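Local coordinates for protein serine racemase (Enterococcus faecalis, PDB 4ECL) that belongs to the alanine racemase family, its cytoplasmic part joining an N-terminal TIM-barrel domain to a C-terminal domain rich in beta strands, at residues V154-D165 with I196-G206; I81-P89 with L100-Y109. All coordinates share one frame; numbering follows the deposited sequence.

Interaction 1 (V154-D165 with I196-G206). With SO4 (sulfate ion), chain G.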
loop_
_atom_site.group_PDB
_atom_site.type_symbol
_atom_site.label_atom_id
_atom_site.label_comp_id
_atom_site.label_asym_id
_atom_site.label_seq_id
_atom_site.Cartn_x
_atom_site.Cartn_y
_atom_site.Cartn_z
ATOM N N VAL A 154 24.412 -9.051 -24.556
ATOM C CA VAL A 154 23.586 -10.009 -23.831
ATOM C C VAL A 154 24.457 -10.818 -22.868
ATOM O O VAL A 154 25.316 -11.598 -23.286
ATOM C CB VAL A 154 22.791 -10.908 -24.787
ATOM C CG1 VAL A 154 21.850 -11.806 -24.024
ATOM C CG2 VAL A 154 22.006 -10.050 -25.745
ATOM N N ALA A 155 24.242 -10.600 -21.574
ATOM C CA ALA A 155 25.083 -11.184 -20.532
ATOM C C ALA A 155 24.365 -12.325 -19.814
ATOM O O ALA A 155 24.939 -13.011 -18.970
ATOM C CB ALA A 155 25.515 -10.100 -19.531
ATOM N N GLY A 156 23.098 -12.522 -20.155
ATOM C CA GLY A 156 22.343 -13.616 -19.591
ATOM C C GLY A 156 21.075 -13.929 -20.342
ATOM O O GLY A 156 20.636 -13.180 -21.221
ATOM N N ILE A 157 20.479 -15.057 -19.999
ATOM C CA ILE A 157 19.241 -15.485 -20.620
ATOM C C ILE A 157 18.457 -16.207 -19.536
ATOM O O ILE A 157 19.026 -16.974 -18.766
ATOM C CB ILE A 157 19.508 -16.389 -21.850
ATOM C CG1 ILE A 157 18.232 -17.081 -22.307
ATOM C CG2 ILE A 157 20.572 -17.410 -21.554
ATOM C CD1 ILE A 157 18.343 -17.633 -23.710
ATOM N N PHE A 158 17.161 -15.942 -19.446
ATOM C CA PHE A 158 16.405 -16.469 -18.326
ATOM C C PHE A 158 14.939 -16.691 -18.616
ATOM O O PHE A 158 14.427 -16.222 -19.633
ATOM C CB PHE A 158 16.596 -15.584 -17.083
ATOM C CG PHE A 158 15.849 -14.260 -17.107
ATOM C CD1 PHE A 158 16.353 -13.164 -17.798
ATOM C CD2 PHE A 158 14.687 -14.098 -16.368
ATOM C CE1 PHE A 158 15.688 -11.950 -17.787
ATOM C CE2 PHE A 158 14.013 -12.882 -16.345
ATOM C CZ PHE A 158 14.510 -11.806 -17.049
ATOM N N THR A 159 14.282 -17.421 -17.714
ATOM C CA THR A 159 12.838 -17.614 -17.766
ATOM C C THR A 159 12.249 -17.702 -16.352
ATOM O O THR A 159 12.986 -17.811 -15.376
ATOM C CB THR A 159 12.462 -18.860 -18.610
ATOM O OG1 THR A 159 11.055 -18.842 -18.920
ATOM C CG2 THR A 159 12.841 -20.148 -17.881
ATOM N N HIS A 160 10.925 -17.622 -16.243
ATOM C CA HIS A 160 10.248 -17.751 -14.959
ATOM C C HIS A 160 9.364 -18.986 -14.970
ATOM O O HIS A 160 8.634 -19.218 -15.936
ATOM C CB HIS A 160 9.376 -16.522 -14.674
ATOM C CG HIS A 160 10.055 -15.470 -13.850
ATOM N ND1 HIS A 160 10.875 -14.507 -14.397
ATOM C CD2 HIS A 160 10.033 -15.232 -12.516
ATOM C CE1 HIS A 160 11.328 -13.718 -13.438
ATOM N NE2 HIS A 160 10.834 -14.138 -12.286
ATOM N N LEU A 161 9.417 -19.769 -13.895
ATOM C CA LEU A 161 8.548 -20.933 -13.753
ATOM C C LEU A 161 7.197 -20.537 -13.168
ATOM O O LEU A 161 7.122 -19.746 -12.225
ATOM C CB LEU A 161 9.211 -21.990 -12.881
ATOM C CG LEU A 161 10.582 -22.442 -13.373
ATOM C CD1 LEU A 161 11.268 -23.341 -12.319
ATOM C CD2 LEU A 161 10.452 -23.164 -14.722
ATOM N N CYS A 162 6.128 -21.092 -13.731
ATOM C CA CYS A 162 4.779 -20.764 -13.282
ATOM C C CYS A 162 4.406 -21.321 -11.924
ATOM O O CYS A 162 3.735 -20.655 -11.145
ATOM C CB CYS A 162 3.755 -21.257 -14.293
ATOM S SG CYS A 162 3.719 -20.260 -15.772
ATOM N N ALA A 163 4.806 -22.555 -11.654
ATOM C CA ALA A 163 4.243 -23.290 -10.526
ATOM C C ALA A 163 5.263 -24.195 -9.849
ATOM O O ALA A 163 4.964 -25.346 -9.524
ATOM C CB ALA A 163 3.042 -24.113 -10.998
ATOM N N ALA A 164 6.463 -23.671 -9.630
ATOM C CA ALA A 164 7.518 -24.443 -9.003
ATOM C C ALA A 164 7.178 -24.686 -7.536
ATOM O O ALA A 164 7.793 -25.530 -6.881
ATOM C CB ALA A 164 8.853 -23.721 -9.133
ATOM N N ASP A 165 6.198 -23.936 -7.035
ATOM C CA ASP A 165 5.810 -23.986 -5.633
ATOM C C ASP A 165 4.793 -25.084 -5.372
ATOM O O ASP A 165 4.333 -25.251 -4.243
ATOM C CB ASP A 165 5.231 -22.637 -5.191
ATOM C CG ASP A 165 4.006 -22.232 -5.999
ATOM O OD1 ASP A 165 3.892 -22.653 -7.169
ATOM O OD2 ASP A 165 3.156 -21.491 -5.467
ATOM N N ILE A 196 26.591 -19.783 -24.960
ATOM C CA ILE A 196 25.551 -19.367 -24.025
ATOM C C ILE A 196 26.092 -18.481 -22.893
ATOM O O ILE A 196 27.130 -18.781 -22.302
ATOM C CB ILE A 196 24.844 -20.609 -23.427
ATOM C CG1 ILE A 196 24.467 -21.591 -24.539
ATOM C CG2 ILE A 196 23.614 -20.219 -22.611
ATOM C CD1 ILE A 196 23.578 -20.993 -25.621
ATOM N N PRO A 197 25.395 -17.374 -22.598
ATOM C CA PRO A 197 25.747 -16.540 -21.435
ATOM C C PRO A 197 25.256 -17.140 -20.109
ATOM O O PRO A 197 24.899 -18.321 -20.066
ATOM C CB PRO A 197 25.023 -15.227 -21.725
ATOM C CG PRO A 197 23.826 -15.635 -22.519
ATOM C CD PRO A 197 24.305 -16.782 -23.392
ATOM N N LYS A 198 25.246 -16.342 -19.041
ATOM C CA LYS A 198 24.748 -16.808 -17.751
ATOM C C LYS A 198 23.270 -17.180 -17.813
ATOM O O LYS A 198 22.468 -16.518 -18.479
ATOM C CB LYS A 198 24.994 -15.759 -16.663
ATOM C CG LYS A 198 26.461 -15.376 -16.528
ATOM C CD LYS A 198 26.713 -14.528 -15.289
ATOM C CE LYS A 198 28.203 -14.385 -15.023
ATOM N NZ LYS A 198 28.446 -13.863 -13.645
ATOM N N VAL A 199 22.915 -18.252 -17.117
ATOM C CA VAL A 199 21.552 -18.768 -17.138
ATOM C C VAL A 199 20.881 -18.654 -15.770
ATOM O O VAL A 199 21.506 -18.933 -14.739
ATOM C CB VAL A 199 21.549 -20.247 -17.563
ATOM C CG1 VAL A 199 20.172 -20.862 -17.397
ATOM C CG2 VAL A 199 22.042 -20.396 -19.017
ATOM N N HIS A 200 19.610 -18.259 -15.754
ATOM C CA HIS A 200 18.818 -18.409 -14.542
ATOM C C HIS A 200 17.357 -18.741 -14.826
ATOM O O HIS A 200 16.762 -18.224 -15.751
ATOM C CB HIS A 200 18.995 -17.224 -13.574
ATOM C CG HIS A 200 18.845 -15.868 -14.204
ATOM N ND1 HIS A 200 17.755 -15.055 -13.973
ATOM C CD2 HIS A 200 19.674 -15.161 -15.010
ATOM C CE1 HIS A 200 17.907 -13.916 -14.628
ATOM N NE2 HIS A 200 19.060 -13.959 -15.272
ATOM N N ILE A 201 16.801 -19.627 -14.014
ATOM C CA ILE A 201 15.488 -20.215 -14.242
ATOM C C ILE A 201 14.702 -20.157 -12.933
ATOM O O ILE A 201 13.474 -20.048 -12.927
ATOM C CB ILE A 201 15.665 -21.704 -14.664
ATOM C CG1 ILE A 201 16.293 -21.789 -16.053
ATOM C CG2 ILE A 201 14.351 -22.480 -14.663
ATOM C CD1 ILE A 201 16.943 -23.145 -16.315
ATOM N N GLN A 202 15.427 -20.221 -11.816
ATOM C CA GLN A 202 14.792 -20.398 -10.507
ATOM C C GLN A 202 14.543 -19.127 -9.709
ATOM O O GLN A 202 15.395 -18.230 -9.608
ATOM C CB GLN A 202 15.616 -21.349 -9.632
ATOM C CG GLN A 202 15.841 -22.721 -10.228
ATOM C CD GLN A 202 17.181 -23.267 -9.845
ATOM O OE1 GLN A 202 18.213 -22.778 -10.313
ATOM N NE2 GLN A 202 17.187 -24.256 -8.952
ATOM N N SER A 203 13.360 -19.079 -9.117
ATOM C CA SER A 203 13.102 -18.169 -8.022
ATOM C C SER A 203 13.165 -19.001 -6.743
ATOM O O SER A 203 13.726 -20.100 -6.773
ATOM C CB SER A 203 11.749 -17.488 -8.208
ATOM O OG SER A 203 11.797 -16.632 -9.331
ATOM N N SER A 204 12.601 -18.498 -5.635
ATOM C CA SER A 204 12.684 -19.194 -4.335
ATOM C C SER A 204 12.251 -20.659 -4.388
ATOM O O SER A 204 12.971 -21.539 -3.935
ATOM C CB SER A 204 11.856 -18.486 -3.242
ATOM O OG SER A 204 12.379 -17.208 -2.902
ATOM N N TYR A 205 11.062 -20.927 -4.908
ATOM C CA TYR A 205 10.584 -22.305 -4.938
ATOM C C TYR A 205 11.301 -23.163 -5.998
ATOM O O TYR A 205 11.279 -24.399 -5.939
ATOM C CB TYR A 205 9.063 -22.345 -5.102
ATOM C CG TYR A 205 8.329 -21.960 -3.838
ATOM C CD1 TYR A 205 8.120 -22.889 -2.822
ATOM C CD2 TYR A 205 7.858 -20.669 -3.653
ATOM C CE1 TYR A 205 7.451 -22.544 -1.649
ATOM C CE2 TYR A 205 7.185 -20.311 -2.487
ATOM C CZ TYR A 205 6.985 -21.252 -1.488
ATOM O OH TYR A 205 6.314 -20.895 -0.330
ATOM N N GLY A 206 11.943 -22.502 -6.955
ATOM C CA GLY A 206 12.734 -23.201 -7.959
ATOM C C GLY A 206 13.925 -23.864 -7.295
ATOM O O GLY A 206 14.267 -25.017 -7.589
HETATM S S SO4 G . 10.064 -15.283 -5.186
HETATM O O1 SO4 G . 10.149 -14.567 -6.464
HETATM O O2 SO4 G . 11.390 -15.788 -4.830
HETATM O O3 SO4 G . 9.594 -14.342 -4.173
HETATM O O4 SO4 G . 9.106 -16.377 -5.302
HETATM O O HOH W 1 11.951 -13.229 -9.667
HETATM O O HOH W 2 11.209 -18.876 -11.929
#

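Interaction 2 (I81-P89 with L100-Y109)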
loop_
_atom_site.group_PDB
_atom_site.type_symbol
_atom_site.label_atom_id
_atom_site.label_comp_id
_atom_site.label_asym_id
_atom_site.label_seq_id
_atom_site.Cartn_x
_atom_site.Cartn_y
_atom_site.Cartn_z
ATOM N N ILE A 81 22.943 -4.968 -11.216
ATOM C CA ILE A 81 21.516 -4.861 -10.965
ATOM C C ILE A 81 20.765 -5.217 -12.251
ATOM O O ILE A 81 21.091 -4.714 -13.320
ATOM C CB ILE A 81 21.140 -3.419 -10.551
ATOM C CG1 ILE A 81 21.950 -2.981 -9.332
ATOM C CG2 ILE A 81 19.631 -3.295 -10.300
ATOM C CD1 ILE A 81 21.931 -1.480 -9.095
ATOM N N LEU A 82 19.770 -6.089 -12.138
ATOM C CA LEU A 82 18.935 -6.474 -13.265
ATOM C C LEU A 82 17.535 -5.890 -13.105
ATOM O O LEU A 82 16.875 -6.124 -12.093
ATOM C CB LEU A 82 18.825 -7.997 -13.336
ATOM C CG LEU A 82 17.876 -8.571 -14.389
ATOM C CD1 LEU A 82 18.326 -8.125 -15.779
ATOM C CD2 LEU A 82 17.820 -10.102 -14.295
ATOM N N ILE A 83 17.088 -5.131 -14.102
ATOM C CA ILE A 83 15.711 -4.658 -14.165
ATOM C C ILE A 83 14.873 -5.715 -14.850
ATOM O O ILE A 83 15.062 -5.982 -16.044
ATOM C CB ILE A 83 15.620 -3.368 -14.963
ATOM C CG1 ILE A 83 16.541 -2.324 -14.342
ATOM C CG2 ILE A 83 14.167 -2.865 -15.024
ATOM C CD1 ILE A 83 16.918 -1.246 -15.290
ATOM N N LEU A 84 13.952 -6.308 -14.098
ATOM C CA LEU A 84 13.180 -7.460 -14.552
ATOM C C LEU A 84 12.066 -7.138 -15.540
ATOM O O LEU A 84 11.607 -8.021 -16.270
ATOM C CB LEU A 84 12.559 -8.168 -13.358
ATOM C CG LEU A 84 13.535 -8.744 -12.354
ATOM C CD1 LEU A 84 12.793 -9.196 -11.108
ATOM C CD2 LEU A 84 14.264 -9.917 -13.027
ATOM N N GLY A 85 11.615 -5.889 -15.544
ATOM C CA GLY A 85 10.489 -5.501 -16.378
ATOM C C GLY A 85 10.834 -4.498 -17.467
ATOM O O GLY A 85 12.004 -4.182 -17.694
ATOM N N TYR A 86 9.806 -3.992 -18.141
ATOM C CA TYR A 86 9.997 -3.054 -19.239
ATOM C C TYR A 86 10.721 -1.797 -18.781
ATOM O O TYR A 86 10.472 -1.306 -17.692
ATOM C CB TYR A 86 8.632 -2.685 -19.825
ATOM C CG TYR A 86 8.616 -1.477 -20.739
ATOM C CD1 TYR A 86 8.390 -0.202 -20.234
ATOM C CD2 TYR A 86 8.790 -1.616 -22.114
ATOM C CE1 TYR A 86 8.355 0.904 -21.068
ATOM C CE2 TYR A 86 8.758 -0.512 -22.958
ATOM C CZ TYR A 86 8.538 0.744 -22.427
ATOM O OH TYR A 86 8.502 1.848 -23.254
ATOM N N THR A 87 11.619 -1.281 -19.613
ATOM C CA THR A 87 12.128 0.071 -19.414
ATOM C C THR A 87 11.997 0.826 -20.722
ATOM O O THR A 87 12.492 0.365 -21.745
ATOM C CB THR A 87 13.600 0.077 -19.007
ATOM O OG1 THR A 87 13.745 -0.553 -17.730
ATOM C CG2 THR A 87 14.141 1.500 -18.928
ATOM N N SER A 88 11.323 1.974 -20.695
ATOM C CA SER A 88 11.202 2.821 -21.879
ATOM C C SER A 88 12.554 3.059 -22.546
ATOM O O SER A 88 13.489 3.525 -21.912
ATOM C CB SER A 88 10.560 4.167 -21.525
ATOM O OG SER A 88 10.377 4.951 -22.700
ATOM N N PRO A 89 12.658 2.742 -23.840
ATOM C CA PRO A 89 13.926 2.957 -24.542
ATOM C C PRO A 89 14.363 4.417 -24.514
ATOM O O PRO A 89 15.536 4.715 -24.740
ATOM C CB PRO A 89 13.607 2.516 -25.973
ATOM C CG PRO A 89 12.541 1.482 -25.802
ATOM C CD PRO A 89 11.683 2.024 -24.677
ATOM N N LEU A 100 22.936 -0.151 -15.465
ATOM C CA LEU A 100 21.894 -1.104 -15.136
ATOM C C LEU A 100 21.768 -2.146 -16.242
ATOM O O LEU A 100 21.930 -1.827 -17.410
ATOM C CB LEU A 100 20.582 -0.357 -14.937
ATOM C CG LEU A 100 20.757 0.721 -13.859
ATOM C CD1 LEU A 100 19.534 1.614 -13.745
ATOM C CD2 LEU A 100 21.089 0.073 -12.509
ATOM N N THR A 101 21.503 -3.393 -15.866
ATOM C CA THR A 101 21.296 -4.460 -16.835
ATOM C C THR A 101 19.802 -4.544 -17.115
ATOM O O THR A 101 19.005 -4.597 -16.168
ATOM C CB THR A 101 21.803 -5.817 -16.295
ATOM O OG1 THR A 101 23.180 -5.697 -15.916
ATOM C CG2 THR A 101 21.677 -6.894 -17.354
ATOM N N GLN A 102 19.426 -4.533 -18.400
ATOM C CA GLN A 102 18.019 -4.494 -18.800
ATOM C C GLN A 102 17.500 -5.834 -19.307
ATOM O O GLN A 102 18.185 -6.526 -20.067
ATOM C CB GLN A 102 17.808 -3.423 -19.872
ATOM C CG GLN A 102 16.397 -3.374 -20.431
ATOM C CD GLN A 102 15.373 -3.047 -19.373
ATOM O OE1 GLN A 102 15.588 -2.157 -18.551
ATOM N NE2 GLN A 102 14.256 -3.772 -19.375
ATOM N N THR A 103 16.291 -6.210 -18.891
ATOM C CA THR A 103 15.654 -7.405 -19.448
ATOM C C THR A 103 15.109 -7.132 -20.857
ATOM O O THR A 103 14.366 -6.172 -21.067
ATOM C CB THR A 103 14.484 -7.884 -18.584
ATOM O OG1 THR A 103 14.977 -8.399 -17.341
ATOM C CG2 THR A 103 13.687 -8.969 -19.305
ATOM N N LEU A 104 15.483 -7.979 -21.817
ATOM C CA LEU A 104 14.910 -7.919 -23.162
ATOM C C LEU A 104 13.570 -8.649 -23.174
ATOM O O LEU A 104 13.515 -9.879 -23.191
ATOM C CB LEU A 104 15.872 -8.536 -24.184
ATOM C CG LEU A 104 17.220 -7.821 -24.247
ATOM C CD1 LEU A 104 18.113 -8.430 -25.316
ATOM C CD2 LEU A 104 17.002 -6.328 -24.502
ATOM N N ILE A 105 12.487 -7.888 -23.171
ATOM C CA ILE A 105 11.177 -8.478 -22.967
ATOM C C ILE A 105 10.576 -9.085 -24.225
ATOM O O ILE A 105 9.717 -9.963 -24.121
ATOM C CB ILE A 105 10.192 -7.469 -22.378
ATOM C CG1 ILE A 105 9.987 -6.299 -23.348
ATOM C CG2 ILE A 105 10.677 -7.011 -21.003
ATOM C CD1 ILE A 105 8.778 -5.439 -23.020
ATOM N N ASP A 106 11.015 -8.594 -25.390
ATOM C CA ASP A 106 10.735 -9.216 -26.693
ATOM C C ASP A 106 11.586 -8.632 -27.844
ATOM O O ASP A 106 12.356 -7.689 -27.650
ATOM C CB ASP A 106 9.230 -9.228 -27.020
ATOM C CG ASP A 106 8.706 -7.886 -27.513
ATOM O OD1 ASP A 106 9.456 -6.891 -27.539
ATOM O OD2 ASP A 106 7.511 -7.830 -27.875
ATOM N N TYR A 107 11.453 -9.198 -29.036
ATOM C CA TYR A 107 12.292 -8.785 -30.162
ATOM C C TYR A 107 12.150 -7.296 -30.546
ATOM O O TYR A 107 13.133 -6.546 -30.540
ATOM C CB TYR A 107 12.059 -9.691 -31.376
ATOM C CG TYR A 107 13.047 -9.447 -32.492
ATOM C CD1 TYR A 107 14.410 -9.637 -32.289
ATOM C CD2 TYR A 107 12.623 -9.020 -33.740
ATOM C CE1 TYR A 107 15.318 -9.402 -33.293
ATOM C CE2 TYR A 107 13.524 -8.784 -34.750
ATOM C CZ TYR A 107 14.871 -8.975 -34.523
ATOM O OH TYR A 107 15.774 -8.745 -35.539
ATOM N N ARG A 108 10.930 -6.879 -30.877
ATOM C CA ARG A 108 10.630 -5.474 -31.163
ATOM C C ARG A 108 11.222 -4.514 -30.118
ATOM O O ARG A 108 11.787 -3.463 -30.456
ATOM C CB ARG A 108 9.112 -5.288 -31.249
ATOM C CG ARG A 108 8.628 -3.845 -31.328
ATOM C CD ARG A 108 7.115 -3.805 -31.550
ATOM N NE ARG A 108 6.749 -4.638 -32.694
ATOM C CZ ARG A 108 6.655 -4.187 -33.943
ATOM N NH1 ARG A 108 6.880 -2.906 -34.208
ATOM N NH2 ARG A 108 6.328 -5.016 -34.925
ATOM N N TYR A 109 11.101 -4.882 -28.847
ATOM C CA TYR A 109 11.665 -4.063 -27.781
ATOM C C TYR A 109 13.181 -3.997 -27.928
ATOM O O TYR A 109 13.781 -2.913 -27.876
ATOM C CB TYR A 109 11.293 -4.629 -26.413
ATOM C CG TYR A 109 11.930 -3.883 -25.264
ATOM C CD1 TYR A 109 11.419 -2.663 -24.827
ATOM C CD2 TYR A 109 13.051 -4.392 -24.624
ATOM C CE1 TYR A 109 12.008 -1.977 -23.772
ATOM C CE2 TYR A 109 13.644 -3.715 -23.575
ATOM C CZ TYR A 109 13.121 -2.512 -23.152
ATOM O OH TYR A 109 13.731 -1.848 -22.112
HETATM O O HOH W 3 24.082 -3.869 -13.838
#

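Interaction 1 (V154-D165 with I196-G206)
The beta-alpha-beta unit of strand 152-158, helix 169-191 and strand 198-200, part of the TIM barrel, brings Gly156, Ile157 and Phe158 into parallel register with Lys198, Val199 and His200. The shortest backbone bond of this pairing is Ile157 N to Lys198 O, 2.9 Å; Lys198 N to Ala155 O and His200 N to Ile157 O are weak, and Thr159 N to His200 O ends the ladder. On the face bearing Phe158 and His200, both CG atoms sit between the backbone N and the carbonyl carbon (chi1 75° and 49°), which sends the two rings off side by side in the same direction. Their planes lie 8° apart but are slid, with little overlap. What covers the imidazole is mainly Phe158 CB, 3.3 Å from the His200 ring centroid and almost straight above it, a CH-pi contact. The His200 nitrogens bond to Arg219 and His123, fixing the ring's rotation. The other face is aliphatic: Ile157 CG2 meets Pro197 CG at 3.8 Å and reaches on to Val199 CG2.

Past the strands the two segments separate enough for a water to bridge them, accepting from Leu161 N and giving a hydrogen bond to Ile201 O at 2.7 Å, while Leu161 CD2 packs on Ile201 CG2. Farther on, Asp165 CB lies over one face of the Tyr205 ring, 3.7 Å from its centroid. At the start of helix 204-209, Ser204 N and Ser204 OG both donate to sulfate O2, at 3.1 Å and 2.6 Å; Gly221, Val222 and Tyr42 complete the site. Backbone amides and hydroxyls, with no charged side chain among these donors, thus grip the anion, and the helix start would probably favour its negative charge.

Interaction 2 (I81-P89 with L100-Y109)
Leu100 begins the contact by lying alongside Ile81, Leu100 CD2 being 3.8 Å from Ile81 CD1, while its CB meets Ile83 CD1. At Thr101 the backbone is paired in both directions: Thr101 N donates to Ile81 O, and Thr101 O accepts from Ile83 N at 2.9 Å in a nearly straight bond (173° at the hydrogen). A water that accepts from both Thr101 OG1 and Ile81 N closes this end, and Thr101 CG2 rests against Leu82 CD1.

The Gln102 side chain reaches the loop that follows strand 80-83. With CG anti to the backbone N and the chain bent at chi2 (62°), its amide meets two loop residues: Gln102 NE2 donates to Gly85 O at 2.8 Å, and Gln102 OE1 accepts from Thr87 OG1 at 2.6 Å, the hydroxyl tilted out of the carbonyl plane. NE2 also donates to Thr103 O; both its bonds lie near the amide plane, and three bonds fix the group's orientation. These strands are neighbours in the parallel TIM-barrel sheet, linked through helix 92-97, whose Leu95 touches Ile83, Thr87, Leu100 and Gln102.

Thr103 grips Ile83 O twice, through its N and, at 2.7 Å, through Thr103 OG1. Ile105 CD1 comes to the edge of the Tyr86 ring, and Val252 of the second subunit packs on both residues. Asp106 OD1 caps helix 107-114 by accepting from Tyr109 N. In the first turn of that helix, the Tyr109 ring passes obliquely to that of Tyr86, their planes at 56°, and Tyr109 OH donates to an in-plane lone pair of Thr87 O at 2.6 Å.

Interactions 1 and 2 are two parallel strand pairings of one curved barrel sheet, separated in strand order by strand 120-127, and their centres are about 15 Å apart. They touch: Phe158 CZ lies 3.5 Å from Thr103 OG1, and His200 CE1 is 3.8 Å from Leu82 CD2, so the ring-bearing face of interaction 1 packs against side chains of interaction 2. His123, on the intervening strand, bonds to His200 and touches Leu82 and Thr101. The sulfate of interaction 1, probably from the crystallisation liquor, is held by Ser204, Gly221, Val222 and Tyr42, consistent with the cofactor-phosphate site of alanine racemase relatives. Both reach the second subunit, interaction 1 through Cys162, interaction 2 through Tyr86 and Ile105 among others.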